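Local structure of L-ornithine N(5)-monooxygenase (Pseudomonas aeruginosa, 3S5W) at residues D309-L312 with I313-I316; I244-N247 with D248-S252. The protein catalyses the FAD- and NADPH-dependent N5-hydroxylation of L-ornithine, the first step toward the hydroxamate groups of the siderophore pyoverdin. All blocks are in the same frame, centred on the assembly; numbering follows the deposited sequence.

Contact 1. Residues D309-L312 with I313-I316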
loop_
_atom_site.group_PDB
_atom_site.type_symbol
_atom_site.label_atom_id
_atom_site.label_comp_id
_atom_site.label_asym_id
_atom_site.label_seq_id
_atom_site.Cartn_x
_atom_site.Cartn_y
_atom_site.Cartn_z
ATOM N N ASP A 309 -15.102 0.937 6.112
ATOM C CA ASP A 309 -16.292 0.452 5.400
ATOM C C ASP A 309 -17.542 0.500 6.309
ATOM O O ASP A 309 -17.496 0.066 7.469
ATOM C CB ASP A 309 -16.067 -0.978 4.895
ATOM C CG ASP A 309 -17.349 -1.595 4.378
ATOM O OD1 ASP A 309 -17.924 -2.470 5.069
ATOM O OD2 ASP A 309 -17.826 -1.143 3.305
ATOM N N THR A 310 -18.641 1.074 5.798
ATOM C CA THR A 310 -19.871 1.199 6.590
ATOM C C THR A 310 -20.285 -0.087 7.313
ATOM O O THR A 310 -20.626 -0.036 8.485
ATOM C CB THR A 310 -21.046 1.760 5.740
ATOM O OG1 THR A 310 -20.716 3.093 5.356
ATOM C CG2 THR A 310 -22.328 1.857 6.566
ATOM N N ASP A 311 -20.243 -1.234 6.615
ATOM C CA ASP A 311 -20.708 -2.490 7.221
ATOM C C ASP A 311 -19.840 -2.915 8.379
ATOM O O ASP A 311 -20.320 -3.480 9.348
ATOM C CB ASP A 311 -20.840 -3.609 6.191
ATOM C CG ASP A 311 -21.968 -3.324 5.165
ATOM O OD1 ASP A 311 -22.934 -2.574 5.472
ATOM O OD2 ASP A 311 -21.880 -3.849 4.041
ATOM N N LEU A 312 -18.544 -2.625 8.266
ATOM C CA LEU A 312 -17.612 -2.942 9.332
ATOM C C LEU A 312 -17.829 -2.008 10.546
ATOM O O LEU A 312 -17.760 -2.437 11.698
ATOM C CB LEU A 312 -16.158 -2.893 8.760
ATOM C CG LEU A 312 -14.987 -3.260 9.682
ATOM C CD1 LEU A 312 -15.237 -4.556 10.410
ATOM C CD2 LEU A 312 -13.662 -3.339 8.911
ATOM N N ILE A 313 -18.135 -0.729 10.301
ATOM C CA ILE A 313 -18.544 0.150 11.435
ATOM C C ILE A 313 -19.763 -0.446 12.177
ATOM O O ILE A 313 -19.795 -0.531 13.412
ATOM C CB ILE A 313 -18.870 1.581 10.970
ATOM C CG1 ILE A 313 -17.626 2.214 10.312
ATOM C CG2 ILE A 313 -19.404 2.393 12.138
ATOM C CD1 ILE A 313 -17.779 3.701 9.895
ATOM N N GLU A 314 -20.760 -0.870 11.410
ATOM C CA GLU A 314 -21.994 -1.434 12.021
ATOM C C GLU A 314 -21.655 -2.681 12.852
ATOM O O GLU A 314 -22.174 -2.883 13.959
ATOM C CB GLU A 314 -23.014 -1.778 10.915
ATOM C CG GLU A 314 -23.792 -0.543 10.420
ATOM C CD GLU A 314 -24.545 -0.781 9.079
ATOM O OE1 GLU A 314 -24.898 0.225 8.421
ATOM O OE2 GLU A 314 -24.771 -1.961 8.683
ATOM N N ARG A 315 -20.758 -3.504 12.306
ATOM C CA ARG A 315 -20.323 -4.721 13.019
ATOM C C ARG A 315 -19.644 -4.372 14.338
ATOM O O ARG A 315 -19.942 -4.965 15.373
ATOM C CB ARG A 315 -19.351 -5.570 12.210
ATOM C CG ARG A 315 -20.026 -6.497 11.230
ATOM C CD ARG A 315 -18.983 -7.373 10.508
ATOM N NE ARG A 315 -18.340 -8.397 11.342
ATOM C CZ ARG A 315 -17.464 -9.293 10.864
ATOM N NH1 ARG A 315 -17.139 -9.273 9.581
ATOM N NH2 ARG A 315 -16.920 -10.214 11.652
ATOM N N ILE A 316 -18.744 -3.394 14.311
ATOM C CA ILE A 316 -18.055 -3.004 15.537
ATOM C C ILE A 316 -19.023 -2.376 16.561
ATOM O O ILE A 316 -18.992 -2.690 17.769
ATOM C CB ILE A 316 -16.823 -2.105 15.205
ATOM C CG1 ILE A 316 -15.771 -2.980 14.493
ATOM C CG2 ILE A 316 -16.168 -1.534 16.449
ATOM C CD1 ILE A 316 -14.698 -2.180 13.788
#
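Glu314 reaches back over the first turn of helix 310-326 toward Thr310 and Asp311. Its CB rests 3.6 Å from Asp311 O, CG lies 3.7 Å from Thr310 O and CD 4.0 Å from the same oxygen. CG stands beside the backbone N (chi1 -80°) and the chain runs extended, which carries the carboxylate toward the start of the helix. There OE1 meets the methyl Thr310 CG2 at 3.6 Å, while OE2 comes within 3.7 Å of Asp311 OD1. The two acidic side chains run alongside each other with their carboxylate planes 53° apart, a like-charge pair whose repulsion may be eased by the nearby helix N terminus.

On the buried side Leu312 CD1 touches Ile316 CD1 at 4.2 Å, one turn on. Ile313 N donates to Asp309 O and Ile316 N to Leu312 O, as do Glu314 N to Thr310 O and Arg315 N to Asp311 O. Asp309 OD1 accepts from Leu312 N at 3.3 Å, on the anti side and out of the carboxylate plane, and weakly from Asp311 N. Gln237, an NADP(+)-binding residue, accepts from Asp309 N. This is an aspartate N-cap opening an amphipathic helix just after the NADP(+)-binding residues Asn304, Tyr305 and Ser306.

Contact 2. Residues I244-N247 with D248-S252; sequences IDLN and DSYPS
Ile244, Asp245 and Leu246 receive the last backbone hydrogen bonds of helix 237-249. Asp248 N donates to Ile244 O at 2.8 Å and Ser249 N to Asp245 O at 2.9 Å. Tyr250 N still bonds to Leu246 O, although Tyr250 is the first residue to leave helical backbone angles.

Among the side-chain polar contacts, Asn247 ND2 donates to Asp248 OD1 at 3.0 Å, arriving nearly in line with the carboxylate C-O bond. The amide and carboxylate planes are turned 58° apart. The other oxygen, Asp248 OD2, forms a salt bridge with Arg315 NH2, so each carboxylate oxygen has a partner. The methyl Ile244 CG2 lies beside that same OD2 of Asp248, 3.5 Å away, in a van der Waals contact between two side chains that run alongside each other. With chi1 at -161°, the Asp245 carboxylate swings to the carbonyl side, toward the helix end, where OD2 lies 3.7 Å from Tyr250 CE1 at the ring edge. A water donates to Asp245 OD2 at 2.7 Å and lies in the plane of the tyrosine ring, with a weak link to Tyr250 OH. Tyr213 OH is also hydrogen-bonded to OD2, giving this buried carboxylate oxygen two polar partners.

The apolar contact is made by Leu246, whose CD2 approaches the Tyr250 ring obliquely, 4.0 Å from CD1.

Around this helix end, Ile244 packs on helix 310-326, while Leu246 and Tyr250 pack on Tyr213 and Met217 of helix 213-217. Leu246 also rests on Ile230 and Ile232 of strand 228-233. The turn then leads into strand 253-258, completing a beta-alpha-beta crossover in the NADP(+)-binding, Rossmann-like domain.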
loop_
_atom_site.group_PDB
_atom_site.type_symbol
_atom_site.label_atom_id
_atom_site.label_comp_id
_atom_site.label_asym_id
_atom_site.label_seq_id
_atom_site.Cartn_x
_atom_site.Cartn_y
_atom_site.Cartn_z
ATOM N N ILE A 244 -11.739 -6.485 14.729
ATOM C CA ILE A 244 -12.734 -7.526 14.470
ATOM C C ILE A 244 -12.030 -8.908 14.486
ATOM O O ILE A 244 -12.583 -9.915 15.011
ATOM C CB ILE A 244 -13.459 -7.224 13.123
ATOM C CG1 ILE A 244 -14.564 -6.184 13.355
ATOM C CG2 ILE A 244 -13.997 -8.500 12.452
ATOM C CD1 ILE A 244 -15.684 -6.603 14.403
ATOM N N ASP A 245 -10.822 -8.965 13.930
ATOM C CA ASP A 245 -10.078 -10.216 14.027
ATOM C C ASP A 245 -9.810 -10.661 15.481
ATOM O O ASP A 245 -10.013 -11.828 15.825
ATOM C CB ASP A 245 -8.765 -10.163 13.268
ATOM C CG ASP A 245 -8.232 -11.553 12.986
ATOM O OD1 ASP A 245 -8.938 -12.318 12.299
ATOM O OD2 ASP A 245 -7.123 -11.863 13.433
ATOM N N LEU A 246 -9.341 -9.743 16.336
ATOM C CA LEU A 246 -9.176 -10.074 17.756
ATOM C C LEU A 246 -10.497 -10.536 18.355
ATOM O O LEU A 246 -10.547 -11.584 19.052
ATOM C CB LEU A 246 -8.570 -8.917 18.571
ATOM C CG LEU A 246 -7.133 -8.572 18.127
ATOM C CD1 LEU A 246 -6.661 -7.304 18.827
ATOM C CD2 LEU A 246 -6.192 -9.728 18.441
ATOM N N ASN A 247 -11.564 -9.777 18.101
ATOM C CA ASN A 247 -12.865 -10.123 18.679
ATOM C C ASN A 247 -13.315 -11.535 18.279
ATOM O O ASN A 247 -13.794 -12.329 19.134
ATOM C CB ASN A 247 -13.937 -9.141 18.203
ATOM C CG ASN A 247 -15.323 -9.457 18.778
ATOM O OD1 ASN A 247 -15.554 -9.283 19.969
ATOM N ND2 ASN A 247 -16.240 -9.934 17.929
ATOM N N ASP A 248 -13.170 -11.824 16.977
ATOM C CA ASP A 248 -13.704 -13.055 16.393
ATOM C C ASP A 248 -12.819 -14.279 16.658
ATOM O O ASP A 248 -13.342 -15.368 16.822
ATOM C CB ASP A 248 -13.940 -12.912 14.874
ATOM C CG ASP A 248 -15.093 -11.966 14.520
ATOM O OD1 ASP A 248 -15.808 -11.502 15.429
ATOM O OD2 ASP A 248 -15.270 -11.681 13.306
ATOM N N SER A 249 -11.500 -14.099 16.707
ATOM C CA SER A 249 -10.565 -15.240 16.638
ATOM C C SER A 249 -9.717 -15.466 17.873
ATOM O O SER A 249 -9.082 -16.517 17.994
ATOM C CB SER A 249 -9.633 -15.069 15.457
ATOM O OG SER A 249 -10.335 -15.424 14.307
ATOM N N TYR A 250 -9.691 -14.473 18.757
ATOM C CA TYR A 250 -8.881 -14.530 19.965
ATOM C C TYR A 250 -9.744 -14.278 21.175
ATOM O O TYR A 250 -9.685 -13.195 21.752
ATOM C CB TYR A 250 -7.729 -13.528 19.874
ATOM C CG TYR A 250 -6.783 -13.857 18.761
ATOM C CD1 TYR A 250 -7.058 -13.466 17.447
ATOM C CD2 TYR A 250 -5.620 -14.592 19.009
ATOM C CE1 TYR A 250 -6.208 -13.802 16.421
ATOM C CE2 TYR A 250 -4.766 -14.930 17.990
ATOM C CZ TYR A 250 -5.063 -14.525 16.697
ATOM O OH TYR A 250 -4.205 -14.842 15.680
ATOM N N PRO A 251 -10.538 -15.302 21.580
ATOM C CA PRO A 251 -11.547 -15.093 22.612
ATOM C C PRO A 251 -10.946 -14.645 23.951
ATOM O O PRO A 251 -11.607 -13.960 24.696
ATOM C CB PRO A 251 -12.276 -16.459 22.716
ATOM C CG PRO A 251 -11.363 -17.467 22.042
ATOM C CD PRO A 251 -10.567 -16.680 21.033
ATOM N N SER A 252 -9.689 -14.963 24.221
ATOM C CA SER A 252 -9.107 -14.519 25.491
ATOM C C SER A 252 -8.494 -13.116 25.429
ATOM O O SER A 252 -8.013 -12.620 26.440
ATOM C CB SER A 252 -8.135 -15.561 26.066
ATOM O OG SER A 252 -6.881 -15.466 25.417
HETATM O O HOH W 1 -5.919 -14.135 12.790
#

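Overall arrangement
From the N terminus, strand 228-233 leads into helix 237-249, whose last turns, with the exit loop, form contact 2 before the chain enters strand 253-258. Contact 1 follows much later, at the start of helix 310-326. The two are in series, neither nested nor crossing; each is local, spanning a single helix end and closing no long loop. The centres of contacts 1 and 2 are about 16 Å apart, yet the helices meet directly. Ile244 CG1 packs 3.4 Å from Leu312 CD1 and also touches Ile316, while Arg315 NH2 forms a 2.8 Å salt bridge with Asp248 OD2. This apolar and ionic seam ties helix 310-326 to the crossover helix of the five-stranded parallel sheet.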